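Local coordinates for phosphoglycerate dehydrogenase (Lactobacillus plantarum, PDB 3EVT) that catalyses the NAD-dependent oxidation of 3-phosphoglycerate to 3-phosphooxypyruvate, at the interface of chains A and B. Coordinates in Å, arbitrary orientation; residue numbers count along the deposited sequence, not the author numbering. Chains: chain A/B, Phosphoglycerate dehydrogenase.

Contact 1 and contact 2 lie about 20 Å apart, between the centres of their C-alpha atoms, on one two-fold symmetric interface. Both use helix 113-120 of one chain against strand 271-273 and the loop after it in the other: B:Ala116 meets A:Thr274 in contact 1, and A:Ala116 meets B:Thr274 in contact 2. Contact 1 adds helix 93-110 and strand 248-251 as the walls of a tyrosine pocket; contact 2 adds the segment 125-128 and, from the partner, the 3-10 helix 264-267. By the two-fold each contact has its twin, which probably steadies a dimer of the kind familiar among D-2-hydroxyacid dehydrogenases.

Contact 1: the interface of chains A and B. Residues chain A 101, 104-105, 250, 272-274; chain B 113, 116.
B:Tyr113, the first residue of helix 113-120, plugs its ring into a pocket of chain A at a two-fold interface that is probably the usual dimer contact of the D-2-hydroxyacid dehydrogenases. The apolar grip is two-faced. A:Thr274 lays its methyl CG2 over one face, 3.8 Å from the ring centroid and shifted toward the CE2 rim. On the opposite face A:Ala105 of helix 93-110 lies toward the rim, its CB 3.7 Å from CZ, and CB of A:Ala104 sits outside the ring near CD1. A:Leu272 meets the CD2 and CE2 side of the ring through its methyl CD1, the two side chains crossing at about a right angle. The same A:Thr274 methyl also touches CB of B:Ala116 at 3.5 Å, one turn further along the partner helix.

Waters bridge the polar groups here. With chi1 at 57°, A:Thr274 divides its two branches: CG2 goes to the ring, while OG1 reaches water 2 at 2.9 Å and water 3 at 2.8 Å. Both waters also bind the phenol OH of B:Tyr113, water 2 at 2.9 Å, and water 2 reaches on to the backbone O of A:Leu272. A phenylalanine here would probably leave waters 2 and 3 without their phenol mate and cut the bridge to A:Thr274 OG1. Further along, water 1 joins O of A:Ile273, at 2.9 Å, to O of B:Ala116, at 2.7 Å.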
loop_
_atom_site.group_PDB
_atom_site.type_symbol
_atom_site.label_atom_id
_atom_site.label_comp_id
_atom_site.label_asym_id
_atom_site.label_seq_id
_atom_site.Cartn_x
_atom_site.Cartn_y
_atom_site.Cartn_z
ATOM N N SER A 101 -9.474 2.913 0.227
ATOM C CA SER A 101 -10.336 2.980 1.433
ATOM C C SER A 101 -10.236 1.784 2.338
ATOM O O SER A 101 -10.220 1.933 3.560
ATOM C CB SER A 101 -11.795 3.141 1.047
ATOM O OG SER A 101 -11.959 4.410 0.414
ATOM N N ALA A 104 -6.934 1.900 4.069
ATOM C CA ALA A 104 -6.978 3.010 4.998
ATOM C C ALA A 104 -7.621 2.580 6.293
ATOM O O ALA A 104 -7.153 2.935 7.392
ATOM C CB ALA A 104 -7.764 4.194 4.368
ATOM N N ALA A 105 -8.703 1.813 6.183
ATOM C CA ALA A 105 -9.379 1.346 7.359
ATOM C C ALA A 105 -8.435 0.436 8.162
ATOM O O ALA A 105 -8.352 0.540 9.384
ATOM C CB ALA A 105 -10.669 0.605 6.952
ATOM N N ALA A 250 -15.248 -1.649 10.198
ATOM C CA ALA A 250 -15.350 -0.390 9.459
ATOM C C ALA A 250 -16.465 -0.590 8.481
ATOM O O ALA A 250 -16.406 -1.468 7.626
ATOM C CB ALA A 250 -14.041 -0.042 8.738
ATOM N N LEU A 272 -15.941 1.995 12.789
ATOM C CA LEU A 272 -15.657 3.257 12.099
ATOM C C LEU A 272 -16.671 3.405 11.017
ATOM O O LEU A 272 -16.615 2.670 10.059
ATOM C CB LEU A 272 -14.271 3.244 11.428
ATOM C CG LEU A 272 -13.037 2.734 12.197
ATOM C CD1 LEU A 272 -11.697 2.791 11.391
ATOM C CD2 LEU A 272 -12.917 3.449 13.497
ATOM N N ILE A 273 -17.581 4.358 11.148
ATOM C CA ILE A 273 -18.642 4.531 10.177
ATOM C C ILE A 273 -18.158 5.550 9.163
ATOM O O ILE A 273 -17.744 6.659 9.542
ATOM C CB ILE A 273 -19.969 5.104 10.860
ATOM C CG1 ILE A 273 -20.368 4.262 12.054
ATOM C CG2 ILE A 273 -21.138 5.156 9.848
ATOM C CD1 ILE A 273 -20.828 2.838 11.672
ATOM N N THR A 274 -18.181 5.203 7.886
ATOM C CA THR A 274 -17.962 6.221 6.902
ATOM C C THR A 274 -19.211 6.213 6.052
ATOM O O THR A 274 -19.755 5.161 5.781
ATOM C CB THR A 274 -16.686 5.979 6.016
ATOM O OG1 THR A 274 -16.795 4.695 5.374
ATOM C CG2 THR A 274 -15.437 6.010 6.886
ATOM N N TYR B 113 -11.078 8.851 6.669
ATOM C CA TYR B 113 -11.275 8.214 7.966
ATOM C C TYR B 113 -11.165 9.212 9.073
ATOM O O TYR B 113 -11.988 9.209 9.967
ATOM C CB TYR B 113 -10.373 6.955 8.137
ATOM C CG TYR B 113 -11.089 5.754 7.517
ATOM C CD1 TYR B 113 -10.937 5.449 6.168
ATOM C CD2 TYR B 113 -12.011 5.019 8.262
ATOM C CE1 TYR B 113 -11.629 4.464 5.615
ATOM C CE2 TYR B 113 -12.699 4.025 7.721
ATOM C CZ TYR B 113 -12.533 3.754 6.390
ATOM O OH TYR B 113 -13.263 2.730 5.835
ATOM N N ALA B 116 -14.271 11.307 8.789
ATOM C CA ALA B 116 -15.400 10.438 9.189
ATOM C C ALA B 116 -15.512 10.271 10.686
ATOM O O ALA B 116 -16.613 10.259 11.215
ATOM C CB ALA B 116 -15.348 9.096 8.535
HETATM O O HOH W 1 -18.751 9.342 9.803
HETATM O O HOH W 2 -15.825 2.640 7.134
HETATM O O HOH W 3 -14.629 4.143 3.619
#

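Contact 2: the interface of chains A and B. Residues chain A 116, 119, 125-128; chain B 266, 273-275, 277.
B:Pro275 is pushed into chain A between the indole of A:Trp126 and the side chain of A:Leu128, and these three residues bury most of the surface here. The proline belongs to the loop after strand 271-273, where the family's catalytic histidine sits between B:Pro275 and B:Ile277.

A:Trp126 takes one flank. Its CG lies anti to the backbone N (chi1 -156°), which swings the indole back against the proline. CA of B:Pro275 stands over the six-membered ring, 3.6 Å from its centroid, and CB over the five-membered ring at 3.8 Å, so both rings are engaged by C-H groups on the same face. CB also presses on the backbone carbon C of A:Trp126 at 3.5 Å. At the far rim of the indole, CZ3 meets the CG2 methyl of B:Ile273.

A:Leu128 closes the other flank. Its CD2 branch reaches CG of B:Pro275 at 3.9 Å, while CD1 turns to CD1 of B:Ile277, 3.6 Å away, the leucine crossing both partners at about a right angle.

A:Asn119 braces the segment that carries A:Trp126. Its OD1 accepts the backbone N of A:Gln125 at 2.8 Å, in the carbonyl plane and on a lone pair, and its ND2 donates to O of A:Gln125, also at 2.8 Å. This pair of bonds probably fixes the amide's rotation; its plane stands 83° from the ring of B:Trp266, with ND2 beyond the rim at CZ3 and CH2. The same ND2 donates almost straight to water 4, 2.8 Å away, which also binds O of A:Ala116 and O of B:Ile273, tying helix 113-120 to the partner strand.

By clasping the proline next to the catalytic histidine, the site joins the two chains and probably helps to hold the partner's active-site loop in place.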
loop_
_atom_site.group_PDB
_atom_site.type_symbol
_atom_site.label_atom_id
_atom_site.label_comp_id
_atom_site.label_asym_id
_atom_site.label_seq_id
_atom_site.Cartn_x
_atom_site.Cartn_y
_atom_site.Cartn_z
ATOM N N ALA A 116 -4.652 6.358 18.619
ATOM C CA ALA A 116 -3.975 7.650 18.875
ATOM C C ALA A 116 -4.934 8.816 18.927
ATOM O O ALA A 116 -4.768 9.701 19.753
ATOM C CB ALA A 116 -2.893 7.932 17.885
ATOM N N ASN A 119 -6.800 8.755 22.136
ATOM C CA ASN A 119 -5.843 9.253 23.105
ATOM C C ASN A 119 -5.732 10.766 23.059
ATOM O O ASN A 119 -5.761 11.432 24.114
ATOM C CB ASN A 119 -4.462 8.624 22.915
ATOM C CG ASN A 119 -3.423 9.190 23.911
ATOM O OD1 ASN A 119 -3.608 9.090 25.136
ATOM N ND2 ASN A 119 -2.366 9.843 23.394
ATOM N N GLN A 125 -1.949 10.609 26.794
ATOM C CA GLN A 125 -0.772 9.951 27.299
ATOM C C GLN A 125 0.273 9.807 26.194
ATOM O O GLN A 125 -0.036 10.023 25.020
ATOM C CB GLN A 125 -1.156 8.601 27.957
ATOM C CG GLN A 125 -1.998 8.815 29.278
ATOM C CD GLN A 125 -1.282 9.818 30.233
ATOM O OE1 GLN A 125 -0.236 9.478 30.788
ATOM N NE2 GLN A 125 -1.811 11.072 30.367
ATOM N N TRP A 126 1.508 9.481 26.581
ATOM C CA TRP A 126 2.549 9.259 25.616
ATOM C C TRP A 126 2.695 7.763 25.415
ATOM O O TRP A 126 3.775 7.244 25.365
ATOM C CB TRP A 126 3.880 9.901 26.001
ATOM C CG TRP A 126 4.760 10.173 24.785
ATOM C CD1 TRP A 126 5.968 9.585 24.479
ATOM C CD2 TRP A 126 4.470 11.078 23.691
ATOM N NE1 TRP A 126 6.423 10.071 23.280
ATOM C CE2 TRP A 126 5.535 10.984 22.779
ATOM C CE3 TRP A 126 3.407 11.938 23.398
ATOM C CZ2 TRP A 126 5.581 11.733 21.598
ATOM C CZ3 TRP A 126 3.446 12.678 22.228
ATOM C CH2 TRP A 126 4.536 12.582 21.348
ATOM N N ALA A 127 1.579 7.083 25.250
ATOM C CA ALA A 127 1.590 5.684 24.939
ATOM C C ALA A 127 0.152 5.329 24.620
ATOM O O ALA A 127 -0.773 6.060 24.955
ATOM C CB ALA A 127 2.114 4.875 26.145
ATOM N N LEU A 128 -0.054 4.219 23.937
ATOM C CA LEU A 128 -1.414 3.779 23.592
ATOM C C LEU A 128 -1.802 2.535 24.375
ATOM O O LEU A 128 -0.964 1.713 24.729
ATOM C CB LEU A 128 -1.511 3.512 22.080
ATOM C CG LEU A 128 -1.160 4.748 21.235
ATOM C CD1 LEU A 128 -1.414 4.508 19.762
ATOM C CD2 LEU A 128 -1.970 5.987 21.751
ATOM N N TRP B 266 -2.271 19.382 20.633
ATOM C CA TRP B 266 -3.290 18.339 20.886
ATOM C C TRP B 266 -4.723 18.748 20.546
ATOM O O TRP B 266 -5.530 17.899 20.169
ATOM C CB TRP B 266 -3.330 17.917 22.346
ATOM C CG TRP B 266 -2.123 17.163 22.923
ATOM C CD1 TRP B 266 -1.161 17.677 23.754
ATOM C CD2 TRP B 266 -1.824 15.752 22.788
ATOM N NE1 TRP B 266 -0.289 16.674 24.130
ATOM C CE2 TRP B 266 -0.674 15.492 23.555
ATOM C CE3 TRP B 266 -2.431 14.692 22.104
ATOM C CZ2 TRP B 266 -0.103 14.215 23.651
ATOM C CZ3 TRP B 266 -1.868 13.420 22.193
ATOM C CH2 TRP B 266 -0.691 13.199 22.946
ATOM N N ILE B 273 -1.463 13.421 16.435
ATOM C CA ILE B 273 -0.310 13.161 17.272
ATOM C C ILE B 273 -0.289 11.671 17.555
ATOM O O ILE B 273 -1.292 11.113 18.030
ATOM C CB ILE B 273 -0.419 13.929 18.669
ATOM C CG1 ILE B 273 -0.696 15.403 18.455
ATOM C CG2 ILE B 273 0.875 13.761 19.501
ATOM C CD1 ILE B 273 0.480 16.157 17.799
ATOM N N THR B 274 0.818 11.006 17.263
ATOM C CA THR B 274 0.948 9.662 17.740
ATOM C C THR B 274 2.192 9.675 18.598
ATOM O O THR B 274 3.154 10.336 18.263
ATOM C CB THR B 274 1.076 8.594 16.594
ATOM O OG1 THR B 274 2.202 8.928 15.762
ATOM C CG2 THR B 274 -0.193 8.582 15.753
ATOM N N PRO B 275 2.163 8.932 19.721
ATOM C CA PRO B 275 3.252 9.029 20.689
ATOM C C PRO B 275 4.472 8.217 20.354
ATOM O O PRO B 275 4.749 7.268 21.065
ATOM C CB PRO B 275 2.618 8.506 21.977
ATOM C CG PRO B 275 1.582 7.549 21.550
ATOM C CD PRO B 275 1.098 7.995 20.153
ATOM N N ILE B 277 5.194 5.981 18.170
ATOM C CA ILE B 277 4.988 4.552 18.003
ATOM C C ILE B 277 5.454 3.965 16.683
ATOM O O ILE B 277 5.505 2.738 16.547
ATOM C CB ILE B 277 3.523 4.175 18.128
ATOM C CG1 ILE B 277 2.675 5.137 17.294
ATOM C CG2 ILE B 277 3.100 4.154 19.598
ATOM C CD1 ILE B 277 1.222 4.776 17.286
HETATM O O HOH W 4 -2.245 10.259 20.608
#